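Protoporphyrinogen oxidase (Exiguobacterium sibiricum, PDB 3LOV) binds FAD and probably oxidises coproporphyrinogen III to coproporphyrin III with molecular oxygen in coproporphyrin-dependent heme b biosynthesis. Local coordinates at residues I148-Y153 and G177-M182; A297-L302 and R425-A430. One frame throughout, in Å; residues are numbered along the deposited sequence.

Contact 1. Residues I148-Y153 and G177-M182; sequences IPLGEY and GNIDQM
Two backbone hydrogen bonds tie the first turn of helix 150-158 to the loop 177-182. Leu150 N donates its N-H to Met182 O at 3.0 Å, in the carbonyl plane and fairly straight at 153°. Gly151 N reaches Ile179 O at 3.2 Å, a more bent bond (135°) whose donor stands above the carbonyl plane. Amides at a helix start have no carbonyl of their own helix to bind, and the loop supplies both acceptors. The carbonyl of Met182 also receives a CA-H...O contact from Pro149 CA, at 3.1 Å. Asp180 points its CB away, yet its carboxylate swings back, with OD1 3.3 Å from Gly151 CA. The same OD1 forms a salt bridge with Arg155, one turn further along the helix. Beyond the polar core, Pro149 CB rests on Asp180 O. Leu150, with CG anti to its backbone N, crosses Ile179 obliquely, CD2 to CG1 4.0 Å, and runs alongside selenomethionine Met182, while helix 160-172 packs against Ile179. Pro149 is the N-cap residue, and the arrangement is that of a helix N-terminus whose first amides find their acceptors in the loop that follows the next helix, 160-172.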
loop_
_atom_site.group_PDB
_atom_site.type_symbol
_atom_site.label_atom_id
_atom_site.label_comp_id
_atom_site.label_asym_id
_atom_site.label_seq_id
_atom_site.Cartn_x
_atom_site.Cartn_y
_atom_site.Cartn_z
ATOM N N ILE A 148 -21.173 0.605 -2.817
ATOM C CA ILE A 148 -21.158 1.926 -3.447
ATOM C C ILE A 148 -19.854 2.561 -3.011
ATOM O O ILE A 148 -19.233 2.077 -2.052
ATOM C CB ILE A 148 -22.325 2.847 -3.009
ATOM C CG1 ILE A 148 -22.422 2.898 -1.471
ATOM C CG2 ILE A 148 -23.653 2.422 -3.710
ATOM C CD1 ILE A 148 -23.453 3.960 -0.912
ATOM N N PRO A 149 -19.420 3.633 -3.698
ATOM C CA PRO A 149 -18.193 4.314 -3.262
ATOM C C PRO A 149 -18.325 4.899 -1.846
ATOM O O PRO A 149 -19.425 5.324 -1.458
ATOM C CB PRO A 149 -18.031 5.454 -4.283
ATOM C CG PRO A 149 -18.896 5.079 -5.451
ATOM C CD PRO A 149 -19.976 4.191 -4.947
ATOM N N LEU A 150 -17.203 4.970 -1.131
ATOM C CA LEU A 150 -17.144 5.411 0.261
ATOM C C LEU A 150 -17.730 6.808 0.421
ATOM O O LEU A 150 -18.420 7.102 1.411
ATOM C CB LEU A 150 -15.695 5.361 0.779
ATOM C CG LEU A 150 -15.399 5.439 2.290
ATOM C CD1 LEU A 150 -16.281 4.492 3.099
ATOM C CD2 LEU A 150 -13.928 5.169 2.562
ATOM N N GLY A 151 -17.409 7.655 -0.548
ATOM C CA GLY A 151 -17.819 9.039 -0.557
ATOM C C GLY A 151 -19.311 9.186 -0.781
ATOM O O GLY A 151 -19.940 10.099 -0.252
ATOM N N GLU A 152 -19.864 8.317 -1.605
ATOM C CA GLU A 152 -21.296 8.261 -1.762
ATOM C C GLU A 152 -21.962 7.746 -0.472
ATOM O O GLU A 152 -23.022 8.213 -0.119
ATOM C CB GLU A 152 -21.636 7.356 -2.928
ATOM C CG GLU A 152 -23.042 7.400 -3.417
ATOM C CD GLU A 152 -23.219 6.613 -4.737
ATOM O OE1 GLU A 152 -22.334 6.690 -5.604
ATOM O OE2 GLU A 152 -24.250 5.933 -4.900
ATOM N N TYR A 153 -21.338 6.794 0.222
ATOM C CA TYR A 153 -21.882 6.296 1.465
ATOM C C TYR A 153 -21.772 7.331 2.542
ATOM O O TYR A 153 -22.722 7.566 3.274
ATOM C CB TYR A 153 -21.129 5.041 1.904
ATOM C CG TYR A 153 -21.435 4.569 3.293
ATOM C CD1 TYR A 153 -22.666 4.086 3.619
ATOM C CD2 TYR A 153 -20.453 4.554 4.267
ATOM C CE1 TYR A 153 -22.948 3.606 4.907
ATOM C CE2 TYR A 153 -20.712 4.095 5.520
ATOM C CZ TYR A 153 -21.966 3.625 5.842
ATOM O OH TYR A 153 -22.196 3.172 7.112
ATOM N N GLY A 177 -5.575 8.074 -2.488
ATOM C CA GLY A 177 -6.711 7.715 -3.314
ATOM C C GLY A 177 -7.900 8.625 -3.135
ATOM O O GLY A 177 -7.950 9.478 -2.232
ATOM N N ASN A 178 -8.857 8.459 -4.023
ATOM C CA ASN A 178 -9.996 9.300 -4.054
ATOM C C ASN A 178 -11.104 8.644 -3.242
ATOM O O ASN A 178 -11.620 7.605 -3.628
ATOM C CB ASN A 178 -10.433 9.542 -5.521
ATOM C CG ASN A 178 -9.456 10.440 -6.290
ATOM O OD1 ASN A 178 -9.154 11.538 -5.847
ATOM N ND2 ASN A 178 -8.990 9.984 -7.447
ATOM N N ILE A 179 -11.488 9.256 -2.130
ATOM C CA ILE A 179 -12.574 8.709 -1.344
ATOM C C ILE A 179 -13.836 8.418 -2.192
ATOM O O ILE A 179 -14.551 7.440 -1.923
ATOM C CB ILE A 179 -12.908 9.604 -0.116
ATOM C CG1 ILE A 179 -13.676 8.799 0.935
ATOM C CG2 ILE A 179 -13.728 10.825 -0.514
ATOM C CD1 ILE A 179 -13.603 9.397 2.346
ATOM N N ASP A 180 -14.107 9.229 -3.227
ATOM C CA ASP A 180 -15.355 9.071 -4.001
ATOM C C ASP A 180 -15.336 7.928 -5.034
ATOM O O ASP A 180 -16.335 7.706 -5.732
ATOM C CB ASP A 180 -15.755 10.396 -4.695
ATOM C CG ASP A 180 -16.235 11.449 -3.699
ATOM O OD1 ASP A 180 -17.178 11.155 -2.940
ATOM O OD2 ASP A 180 -15.647 12.560 -3.647
ATOM N N GLN A 181 -14.222 7.222 -5.164
ATOM C CA GLN A 181 -14.168 6.052 -6.087
ATOM C C GLN A 181 -13.929 4.685 -5.388
ATOM O O GLN A 181 -14.411 3.632 -5.871
ATOM C CB GLN A 181 -13.079 6.274 -7.158
ATOM C CG GLN A 181 -13.186 7.618 -7.914
ATOM C CD GLN A 181 -12.210 7.706 -9.052
ATOM O OE1 GLN A 181 -11.648 6.688 -9.509
ATOM N NE2 GLN A 181 -12.003 8.918 -9.542
HETATM N N MSE A 182 -13.230 4.727 -4.250
HETATM C CA MSE A 182 -12.914 3.537 -3.426
HETATM C C MSE A 182 -14.206 2.831 -3.035
HETATM O O MSE A 182 -15.199 3.474 -2.811
HETATM C CB MSE A 182 -12.300 3.938 -2.103
HETATM C CG MSE A 182 -10.856 4.336 -2.003
HETATM SE SE MSE A 182 -10.748 5.085 -0.147
HETATM C CE MSE A 182 -9.350 6.261 -0.751
#

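Contact 2. Residues A297-L302 and R425-A430; sequences AHLPEL and REEVLA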
loop_
_atom_site.group_PDB
_atom_site.type_symbol
_atom_site.label_atom_id
_atom_site.label_comp_id
_atom_site.label_asym_id
_atom_site.label_seq_id
_atom_site.Cartn_x
_atom_site.Cartn_y
_atom_site.Cartn_z
ATOM N N ALA A 297 -5.785 -12.878 -24.708
ATOM C CA ALA A 297 -6.710 -12.668 -23.645
ATOM C C ALA A 297 -7.283 -11.252 -23.760
ATOM O O ALA A 297 -6.561 -10.293 -23.972
ATOM C CB ALA A 297 -6.045 -12.881 -22.330
ATOM N N HIS A 298 -8.595 -11.141 -23.592
ATOM C CA HIS A 298 -9.300 -9.857 -23.637
ATOM C C HIS A 298 -9.457 -9.365 -22.197
ATOM O O HIS A 298 -10.279 -9.883 -21.448
ATOM C CB HIS A 298 -10.680 -10.038 -24.315
ATOM C CG HIS A 298 -11.484 -8.772 -24.429
ATOM N ND1 HIS A 298 -10.993 -7.626 -25.014
ATOM C CD2 HIS A 298 -12.742 -8.475 -24.014
ATOM C CE1 HIS A 298 -11.917 -6.680 -24.976
ATOM N NE2 HIS A 298 -12.981 -7.166 -24.363
ATOM N N LEU A 299 -8.638 -8.379 -21.823
ATOM C CA LEU A 299 -8.467 -7.967 -20.434
ATOM C C LEU A 299 -8.706 -6.447 -20.235
ATOM O O LEU A 299 -7.830 -5.726 -19.748
ATOM C CB LEU A 299 -7.035 -8.321 -20.049
ATOM C CG LEU A 299 -6.666 -9.816 -20.066
ATOM C CD1 LEU A 299 -5.220 -10.062 -19.531
ATOM C CD2 LEU A 299 -7.656 -10.618 -19.285
ATOM N N PRO A 300 -9.883 -5.936 -20.657
ATOM C CA PRO A 300 -10.104 -4.487 -20.569
ATOM C C PRO A 300 -10.075 -4.023 -19.111
ATOM O O PRO A 300 -9.672 -2.890 -18.842
ATOM C CB PRO A 300 -11.505 -4.303 -21.177
ATOM C CG PRO A 300 -12.177 -5.633 -21.002
ATOM C CD PRO A 300 -11.064 -6.642 -21.179
ATOM N N GLU A 301 -10.509 -4.896 -18.189
ATOM C CA GLU A 301 -10.449 -4.594 -16.750
ATOM C C GLU A 301 -9.041 -4.171 -16.353
ATOM O O GLU A 301 -8.856 -3.176 -15.652
ATOM C CB GLU A 301 -10.868 -5.775 -15.894
ATOM C CG GLU A 301 -12.298 -6.223 -16.098
ATOM C CD GLU A 301 -12.474 -7.187 -17.283
ATOM O OE1 GLU A 301 -11.528 -7.442 -18.050
ATOM O OE2 GLU A 301 -13.561 -7.747 -17.411
ATOM N N LEU A 302 -8.035 -4.871 -16.850
ATOM C CA LEU A 302 -6.654 -4.480 -16.572
ATOM C C LEU A 302 -6.198 -3.249 -17.357
ATOM O O LEU A 302 -5.391 -2.479 -16.851
ATOM C CB LEU A 302 -5.689 -5.642 -16.814
ATOM C CG LEU A 302 -5.784 -6.801 -15.829
ATOM C CD1 LEU A 302 -4.561 -7.721 -16.023
ATOM C CD2 LEU A 302 -5.848 -6.333 -14.394
ATOM N N ARG A 425 -9.054 -13.375 -14.342
ATOM C CA ARG A 425 -8.440 -14.682 -14.088
ATOM C C ARG A 425 -9.071 -15.828 -14.879
ATOM O O ARG A 425 -8.340 -16.700 -15.380
ATOM C CB ARG A 425 -8.456 -14.997 -12.598
ATOM C CG ARG A 425 -7.463 -14.104 -11.804
ATOM C CD ARG A 425 -7.374 -14.570 -10.362
ATOM N NE ARG A 425 -6.159 -14.106 -9.694
ATOM C CZ ARG A 425 -6.130 -13.401 -8.561
ATOM N NH1 ARG A 425 -7.243 -13.082 -7.897
ATOM N NH2 ARG A 425 -4.963 -13.062 -8.049
ATOM N N GLU A 426 -10.401 -15.785 -15.056
ATOM C CA GLU A 426 -11.131 -16.777 -15.860
ATOM C C GLU A 426 -10.793 -16.658 -17.329
ATOM O O GLU A 426 -10.658 -17.661 -18.036
ATOM C CB GLU A 426 -12.646 -16.598 -15.685
ATOM C CG GLU A 426 -13.128 -16.989 -14.306
ATOM C CD GLU A 426 -14.572 -16.577 -14.050
ATOM O OE1 GLU A 426 -15.242 -16.118 -15.013
ATOM O OE2 GLU A 426 -15.022 -16.707 -12.883
ATOM N N GLU A 427 -10.671 -15.424 -17.806
ATOM C CA GLU A 427 -10.265 -15.210 -19.159
ATOM C C GLU A 427 -8.850 -15.718 -19.376
ATOM O O GLU A 427 -8.569 -16.348 -20.383
ATOM C CB GLU A 427 -10.322 -13.735 -19.518
ATOM C CG GLU A 427 -9.680 -13.381 -20.863
ATOM C CD GLU A 427 -10.548 -13.732 -22.089
ATOM O OE1 GLU A 427 -11.512 -14.499 -21.954
ATOM O OE2 GLU A 427 -10.267 -13.200 -23.180
ATOM N N VAL A 428 -7.925 -15.379 -18.486
ATOM C CA VAL A 428 -6.552 -15.895 -18.631
ATOM C C VAL A 428 -6.536 -17.429 -18.577
ATOM O O VAL A 428 -5.871 -18.082 -19.358
ATOM C CB VAL A 428 -5.601 -15.282 -17.623
ATOM C CG1 VAL A 428 -4.226 -15.975 -17.688
ATOM C CG2 VAL A 428 -5.461 -13.770 -17.873
ATOM N N LEU A 429 -7.280 -18.027 -17.673
ATOM C CA LEU A 429 -7.239 -19.471 -17.602
ATOM C C LEU A 429 -7.846 -20.130 -18.865
ATOM O O LEU A 429 -7.329 -21.138 -19.338
ATOM C CB LEU A 429 -7.822 -19.986 -16.279
ATOM C CG LEU A 429 -6.779 -19.866 -15.138
ATOM C CD1 LEU A 429 -7.431 -19.970 -13.697
ATOM C CD2 LEU A 429 -5.550 -20.844 -15.301
ATOM N N ALA A 430 -8.857 -19.499 -19.458
ATOM C CA ALA A 430 -9.495 -20.029 -20.640
ATOM C C ALA A 430 -8.607 -19.834 -21.899
ATOM O O ALA A 430 -8.540 -20.708 -22.743
ATOM C CB ALA A 430 -10.901 -19.386 -20.844
#
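Glu427 rises from helix 417-431 and bends at chi2 (77°), a turn that lays its carboxylate against the backbone of His298. CG leaves anti to the backbone N, and OE2 accepts His298 N through its anti lone pair, the one away from OE1, at 2.7 Å and almost straight (170°). His298 CB lies 3.4 Å from the same oxygen, whereas the imidazole leads away and takes Pro300 CD over the centre of one face. The aliphatic part of Glu427 is used as well: CG meets Ala297 CB at 4.0 Å and Leu299 CD2 at 3.8 Å, the leucine crossing it obliquely. In the FAD-binding part of the amine oxidoreductase fold, a glutamate of helix 417-431 thus accepts a main-chain N-H from the segment just ahead of the short helix 300-303, for which Leu299 is the N-cap residue. Deeper in, Leu299 and Val428 cross at about a right angle, with CD1 4.1 Å from CG2 and both residues buried; Leu294 adds to the apolar cover of Val428. Arg423, one turn earlier on helix 417-431, hydrogen-bonds His298 O and forms a salt bridge with Glu301 through NH1; its NH2 makes only a long, weak ion pair with Glu427 OE1, which may help keep that carboxylate ionised.

The two contacts follow one another in sequence, contact 1 complete by residue 182 and contact 2 starting at 297, and they lie in different regions of one flavoprotein family fold. Their centres lie 26 Å apart and their nearest atoms about 12 Å, so they do not touch. Contact 1 belongs to a largely helical region, where helices 150-158 and 160-172 are joined to the loop leading to helix 189-198. Contact 2 lies beside the parallel sheet of the Rossmann-type FAD-binding region: residues 297-302 follow strand 280-283 and helix 287-293, and helix 417-431 precedes strand 435-437, the neighbour of 280-283. The Met182 side chain is about 14 Å from FAD, that of Leu299 about 10 Å from that of FAD-binding Gln289.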